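Argininosuccinate lyase (Chelativorans sp., PDB 6RXA) is a carbon-nitrogen lyase of the aspartase/fumarase superfamily that probably splits argininosuccinate into fumarate and arginine, and is known as EDDS lyase. Local coordinates at residues A[127-139]-A[176-190]. The protein carries 2 engineered substitutions. Residues are numbered along the deposited sequence; the frame is centred on the assembly and turned at random.
Sequences QLLRTIEAVIGYR and SENLAKNLDRYRELY. With NA (sodium ion), chain F.
Tyr186 is one of three knobs of this antiparallel helix pair, set tightly among Leu128, Thr131, Ile132 and Val135. Thr131 CG2 lies over one face of its ring, 4.0 Å from the centroid, in a CH-pi contact. Leu128 CD1 presses obliquely on the same ring, 3.2 Å from Tyr186 CD1. The other branch, Leu128 CD2, meets the edge of the Tyr190 ring, 3.7 Å from Tyr190 CD1. Leu183 is a second knob, and its CD2 sits 3.7 Å from Val135 CG1. The N-to-C directions of the two segments differ by 164°, and their axes approach to 10.1 Å.

Arg139, the third knob, sits among Ser176, Leu179, Ala180 and Leu183. This end is polar. Arg139 CG lies anti to the backbone N (chi1 -174°) and the chain stays extended, which carries the guanidinium across to Ser176. Arg139 NE donates to Ser176 OG at 3.1 Å, nearly straight (170°) and in the guanidinium plane. A single water bridges Arg139 NH2 and Ser176 OG. Ala180 CB lies over one guanidinium face, toward its rim. Glu464 and Asp468 take salt bridges from NH2 and NH1. Ala180 and Arg187 mark the partly exposed side.

The pair belongs to the long helical bundle of this superfamily. Helix 451-500 packs on Leu129, Ile132 and Leu183. Helices 236-262 and 329-348 both touch Tyr138 and Tyr186, and Asn245 of the former hydrogen-bonds Tyr186 OH. Facing away from 127-139, Glu188 shares a sodium ion with Glu188 of a second subunit.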
loop_
_atom_site.group_PDB
_atom_site.type_symbol
_atom_site.label_atom_id
_atom_site.label_comp_id
_atom_site.label_asym_id
_atom_site.label_seq_id
_atom_site.Cartn_x
_atom_site.Cartn_y
_atom_site.Cartn_z
ATOM N N GLN A 127 -12.883 14.679 -15.057
ATOM C CA GLN A 127 -13.265 13.490 -14.301
ATOM C C GLN A 127 -13.627 13.835 -12.862
ATOM O O GLN A 127 -14.454 13.153 -12.247
ATOM C CB GLN A 127 -12.147 12.458 -14.346
ATOM C CG GLN A 127 -11.948 11.861 -15.735
ATOM C CD GLN A 127 -13.177 11.155 -16.264
ATOM O OE1 GLN A 127 -13.663 10.197 -15.671
ATOM N NE2 GLN A 127 -13.689 11.627 -17.395
ATOM N N LEU A 128 -13.021 14.888 -12.316
ATOM C CA LEU A 128 -13.385 15.349 -10.982
ATOM C C LEU A 128 -14.787 15.945 -10.970
ATOM O O LEU A 128 -15.565 15.679 -10.045
ATOM C CB LEU A 128 -12.325 16.323 -10.474
ATOM C CG LEU A 128 -12.355 16.770 -9.022
ATOM C CD1 LEU A 128 -12.408 15.555 -8.130
ATOM C CD2 LEU A 128 -11.101 17.587 -8.759
ATOM N N LEU A 129 -15.159 16.727 -11.991
ATOM C CA LEU A 129 -16.538 17.202 -12.067
ATOM C C LEU A 129 -17.516 16.039 -12.253
ATOM O O LEU A 129 -18.589 16.013 -11.642
ATOM C CB LEU A 129 -16.700 18.234 -13.180
ATOM C CG LEU A 129 -15.898 19.514 -12.958
ATOM C CD1 LEU A 129 -16.139 20.502 -14.084
ATOM C CD2 LEU A 129 -16.225 20.164 -11.624
ATOM N N ARG A 130 -17.160 15.065 -13.093
ATOM C CA ARG A 130 -17.960 13.849 -13.231
ATOM C C ARG A 130 -18.142 13.153 -11.885
ATOM O O ARG A 130 -19.250 12.708 -11.540
ATOM C CB ARG A 130 -17.249 12.931 -14.225
ATOM C CG ARG A 130 -17.950 11.627 -14.512
ATOM C CD ARG A 130 -17.039 10.702 -15.310
ATOM N NE ARG A 130 -17.707 9.453 -15.672
ATOM C CZ ARG A 130 -17.074 8.303 -15.889
ATOM N NH1 ARG A 130 -15.743 8.235 -15.775
ATOM N NH2 ARG A 130 -17.775 7.218 -16.200
ATOM N N THR A 131 -17.064 13.063 -11.105
ATOM C CA THR A 131 -17.113 12.400 -9.808
ATOM C C THR A 131 -17.957 13.186 -8.817
ATOM O O THR A 131 -18.784 12.602 -8.104
ATOM C CB THR A 131 -15.680 12.230 -9.288
ATOM O OG1 THR A 131 -14.947 11.349 -10.149
ATOM C CG2 THR A 131 -15.662 11.655 -7.889
ATOM N N ILE A 132 -17.773 14.511 -8.757
ATOM C CA ILE A 132 -18.589 15.345 -7.879
ATOM C C ILE A 132 -20.065 15.204 -8.223
ATOM O O ILE A 132 -20.911 15.101 -7.333
ATOM C CB ILE A 132 -18.096 16.805 -7.922
ATOM C CG1 ILE A 132 -16.734 16.878 -7.218
ATOM C CG2 ILE A 132 -19.092 17.748 -7.266
ATOM C CD1 ILE A 132 -15.977 18.180 -7.423
ATOM N N GLU A 133 -20.398 15.182 -9.513
ATOM C CA GLU A 133 -21.792 14.982 -9.903
ATOM C C GLU A 133 -22.320 13.644 -9.394
ATOM O O GLU A 133 -23.440 13.569 -8.875
ATOM C CB GLU A 133 -21.908 15.084 -11.420
ATOM C CG GLU A 133 -23.315 14.937 -11.942
ATOM C CD GLU A 133 -23.380 15.074 -13.451
ATOM O OE1 GLU A 133 -22.551 14.452 -14.142
ATOM O OE2 GLU A 133 -24.251 15.806 -13.943
ATOM N N ALA A 134 -21.527 12.572 -9.530
ATOM C CA ALA A 134 -21.968 11.255 -9.070
ATOM C C ALA A 134 -22.106 11.216 -7.551
ATOM O O ALA A 134 -23.071 10.640 -7.026
ATOM C CB ALA A 134 -20.997 10.178 -9.559
ATOM N N VAL A 135 -21.172 11.845 -6.827
ATOM C CA VAL A 135 -21.247 11.871 -5.364
ATOM C C VAL A 135 -22.447 12.687 -4.895
ATOM O O VAL A 135 -23.106 12.317 -3.922
ATOM C CB VAL A 135 -19.924 12.366 -4.753
ATOM C CG1 VAL A 135 -20.033 12.510 -3.235
ATOM C CG2 VAL A 135 -18.806 11.398 -5.103
ATOM N N ILE A 136 -22.768 13.787 -5.590
ATOM C CA ILE A 136 -23.982 14.533 -5.269
ATOM C C ILE A 136 -25.216 13.655 -5.477
ATOM O O ILE A 136 -26.124 13.625 -4.640
ATOM C CB ILE A 136 -24.047 15.831 -6.096
ATOM C CG1 ILE A 136 -23.011 16.835 -5.612
ATOM C CG2 ILE A 136 -25.462 16.420 -6.033
ATOM C CD1 ILE A 136 -22.901 18.057 -6.518
ATOM N N GLY A 137 -25.262 12.913 -6.584
ATOM C CA GLY A 137 -26.396 12.033 -6.821
ATOM C C GLY A 137 -26.539 10.970 -5.748
ATOM O O GLY A 137 -27.655 10.607 -5.355
ATOM N N TYR A 138 -25.417 10.455 -5.263
ATOM C CA TYR A 138 -25.410 9.480 -4.175
ATOM C C TYR A 138 -25.924 10.112 -2.895
ATOM O O TYR A 138 -26.804 9.554 -2.229
ATOM C CB TYR A 138 -23.972 8.992 -4.031
ATOM C CG TYR A 138 -23.620 7.907 -3.035
ATOM C CD1 TYR A 138 -24.494 6.894 -2.698
ATOM C CD2 TYR A 138 -22.353 7.890 -2.460
ATOM C CE1 TYR A 138 -24.114 5.899 -1.805
ATOM C CE2 TYR A 138 -21.966 6.902 -1.578
ATOM C CZ TYR A 138 -22.858 5.907 -1.252
ATOM O OH TYR A 138 -22.490 4.918 -0.360
ATOM N N ARG A 139 -25.435 11.313 -2.570
ATOM C CA ARG A 139 -25.925 12.003 -1.384
ATOM C C ARG A 139 -27.411 12.325 -1.504
ATOM O O ARG A 139 -28.162 12.200 -0.523
ATOM C CB ARG A 139 -25.097 13.261 -1.116
ATOM C CG ARG A 139 -25.468 13.936 0.186
ATOM C CD ARG A 139 -24.649 15.178 0.417
ATOM N NE ARG A 139 -24.922 15.718 1.741
ATOM C CZ ARG A 139 -24.565 16.925 2.148
ATOM N NH1 ARG A 139 -23.953 17.745 1.311
ATOM N NH2 ARG A 139 -24.828 17.310 3.388
ATOM N N SER A 176 -24.814 10.802 4.906
ATOM C CA SER A 176 -24.870 12.134 4.310
ATOM C C SER A 176 -23.742 13.026 4.826
ATOM O O SER A 176 -23.133 13.774 4.050
ATOM C CB SER A 176 -26.237 12.777 4.554
ATOM O OG SER A 176 -26.274 14.098 4.002
ATOM N N GLU A 177 -23.452 12.965 6.128
ATOM C CA GLU A 177 -22.400 13.806 6.700
ATOM C C GLU A 177 -21.025 13.370 6.205
ATOM O O GLU A 177 -20.169 14.217 5.915
ATOM C CB GLU A 177 -22.519 13.780 8.234
ATOM C CG GLU A 177 -21.614 14.794 8.957
ATOM C CD GLU A 177 -22.022 15.085 10.396
ATOM O OE1 GLU A 177 -23.089 14.628 10.846
ATOM O OE2 GLU A 177 -21.265 15.821 11.066
ATOM N N ASN A 178 -20.802 12.054 6.085
ATOM C CA ASN A 178 -19.592 11.532 5.455
ATOM C C ASN A 178 -19.421 12.104 4.054
ATOM O O ASN A 178 -18.333 12.564 3.674
ATOM C CB ASN A 178 -19.694 10.004 5.393
ATOM C CG ASN A 178 -18.657 9.365 4.463
ATOM O OD1 ASN A 178 -18.742 9.488 3.234
ATOM N ND2 ASN A 178 -17.693 8.649 5.044
ATOM N N LEU A 179 -20.498 12.095 3.277
ATOM C CA LEU A 179 -20.429 12.540 1.897
ATOM C C LEU A 179 -20.214 14.038 1.803
ATOM O O LEU A 179 -19.527 14.502 0.889
ATOM C CB LEU A 179 -21.703 12.130 1.166
ATOM C CG LEU A 179 -21.896 10.629 1.008
ATOM C CD1 LEU A 179 -23.242 10.287 0.375
ATOM C CD2 LEU A 179 -20.767 10.017 0.178
ATOM N N ALA A 180 -20.785 14.811 2.718
ATOM C CA ALA A 180 -20.534 16.244 2.714
ATOM C C ALA A 180 -19.046 16.530 2.853
ATOM O O ALA A 180 -18.500 17.383 2.140
ATOM C CB ALA A 180 -21.342 16.906 3.822
ATOM N N LYS A 181 -18.360 15.799 3.735
ATOM C CA LYS A 181 -16.936 16.028 3.934
ATOM C C LYS A 181 -16.128 15.547 2.735
ATOM O O LYS A 181 -15.139 16.181 2.353
ATOM C CB LYS A 181 -16.473 15.394 5.246
ATOM C CG LYS A 181 -16.978 16.177 6.458
ATOM C CD LYS A 181 -16.467 15.599 7.765
ATOM C CE LYS A 181 -17.085 14.244 8.028
ATOM N NZ LYS A 181 -16.897 13.875 9.471
ATOM N N ASN A 182 -16.538 14.439 2.107
ATOM C CA ASN A 182 -15.870 14.003 0.885
ATOM C C ASN A 182 -16.062 15.000 -0.254
ATOM O O ASN A 182 -15.140 15.223 -1.048
ATOM C CB ASN A 182 -16.321 12.592 0.507
ATOM C CG ASN A 182 -15.607 11.531 1.331
ATOM O OD1 ASN A 182 -14.388 11.586 1.495
ATOM N ND2 ASN A 182 -16.361 10.587 1.881
ATOM N N LEU A 183 -17.232 15.640 -0.331
ATOM C CA LEU A 183 -17.423 16.681 -1.341
ATOM C C LEU A 183 -16.491 17.862 -1.080
ATOM O O LEU A 183 -15.923 18.425 -2.019
ATOM C CB LEU A 183 -18.888 17.107 -1.388
ATOM C CG LEU A 183 -19.795 16.100 -2.107
ATOM C CD1 LEU A 183 -21.244 16.352 -1.780
ATOM C CD2 LEU A 183 -19.589 16.119 -3.630
ATOM N N ASP A 184 -16.304 18.242 0.185
ATOM C CA ASP A 184 -15.301 19.252 0.501
ATOM C C ASP A 184 -13.912 18.802 0.044
ATOM O O ASP A 184 -13.163 19.585 -0.553
ATOM C CB ASP A 184 -15.285 19.557 1.996
ATOM C CG ASP A 184 -16.434 20.442 2.446
ATOM O OD1 ASP A 184 -16.968 21.243 1.643
ATOM O OD2 ASP A 184 -16.783 20.352 3.648
ATOM N N ARG A 185 -13.535 17.545 0.323
ATOM C CA ARG A 185 -12.209 17.085 -0.092
ATOM C C ARG A 185 -12.033 17.226 -1.601
ATOM O O ARG A 185 -10.977 17.653 -2.086
ATOM C CB ARG A 185 -11.983 15.620 0.289
ATOM C CG ARG A 185 -11.769 15.333 1.757
ATOM C CD ARG A 185 -11.456 13.805 2.013
ATOM N NE ARG A 185 -11.248 13.714 3.437
ATOM C CZ ARG A 185 -12.178 13.398 4.324
ATOM N NH1 ARG A 185 -13.381 12.958 3.951
ATOM N NH2 ARG A 185 -11.876 13.485 5.602
ATOM N N TYR A 186 -13.060 16.844 -2.366
ATOM C CA TYR A 186 -12.969 16.911 -3.817
ATOM C C TYR A 186 -12.943 18.350 -4.332
ATOM O O TYR A 186 -12.199 18.650 -5.268
ATOM C CB TYR A 186 -14.138 16.158 -4.443
ATOM C CG TYR A 186 -13.977 14.665 -4.589
ATOM C CD1 TYR A 186 -12.912 14.118 -5.306
ATOM C CD2 TYR A 186 -14.919 13.795 -4.054
ATOM C CE1 TYR A 186 -12.789 12.751 -5.469
ATOM C CE2 TYR A 186 -14.800 12.424 -4.220
ATOM C CZ TYR A 186 -13.737 11.911 -4.918
ATOM O OH TYR A 186 -13.639 10.546 -5.072
ATOM N N ARG A 187 -13.748 19.255 -3.765
ATOM C CA ARG A 187 -13.701 20.651 -4.207
ATOM C C ARG A 187 -12.371 21.311 -3.847
ATOM O O ARG A 187 -11.843 22.130 -4.613
ATOM C CB ARG A 187 -14.857 21.438 -3.602
ATOM C CG ARG A 187 -16.229 21.079 -4.166
ATOM C CD ARG A 187 -17.340 21.969 -3.597
ATOM N NE ARG A 187 -17.594 21.706 -2.185
ATOM C CZ ARG A 187 -18.664 21.068 -1.712
ATOM N NH1 ARG A 187 -19.628 20.625 -2.520
ATOM N NH2 ARG A 187 -18.778 20.887 -0.409
ATOM N N GLU A 188 -11.826 20.981 -2.675
ATOM C CA GLU A 188 -10.499 21.469 -2.308
ATOM C C GLU A 188 -9.454 20.996 -3.302
ATOM O O GLU A 188 -8.581 21.772 -3.719
ATOM C CB GLU A 188 -10.156 20.978 -0.900
ATOM C CG GLU A 188 -11.007 21.613 0.197
ATOM C CD GLU A 188 -11.010 20.820 1.492
ATOM O OE1 GLU A 188 -10.218 19.869 1.617
ATOM O OE2 GLU A 188 -11.830 21.151 2.375
ATOM N N LEU A 189 -9.523 19.720 -3.686
ATOM C CA LEU A 189 -8.625 19.176 -4.693
ATOM C C LEU A 189 -8.809 19.886 -6.031
ATOM O O LEU A 189 -7.830 20.182 -6.727
ATOM C CB LEU A 189 -8.907 17.684 -4.832
ATOM C CG LEU A 189 -8.293 17.008 -6.053
ATOM C CD1 LEU A 189 -6.775 16.993 -5.999
ATOM C CD2 LEU A 189 -8.816 15.585 -6.173
ATOM N N TYR A 190 -10.057 20.167 -6.408
ATOM C CA TYR A 190 -10.314 20.802 -7.695
ATOM C C TYR A 190 -9.515 22.088 -7.831
ATOM O O TYR A 190 -8.986 22.394 -8.909
ATOM C CB TYR A 190 -11.810 21.067 -7.857
ATOM C CG TYR A 190 -12.187 21.550 -9.249
ATOM C CD1 TYR A 190 -12.418 20.644 -10.270
ATOM C CD2 TYR A 190 -12.309 22.911 -9.534
ATOM C CE1 TYR A 190 -12.774 21.078 -11.538
ATOM C CE2 TYR A 190 -12.662 23.354 -10.800
ATOM C CZ TYR A 190 -12.897 22.427 -11.796
ATOM O OH TYR A 190 -13.253 22.851 -13.061
HETATM NA NA NA F . -8.134 19.050 1.253
HETATM O O HOH W 1 -25.478 15.901 6.037
HETATM O O HOH W 2 -8.596 17.523 -0.516
HETATM O O HOH W 3 -6.630 18.140 2.861
#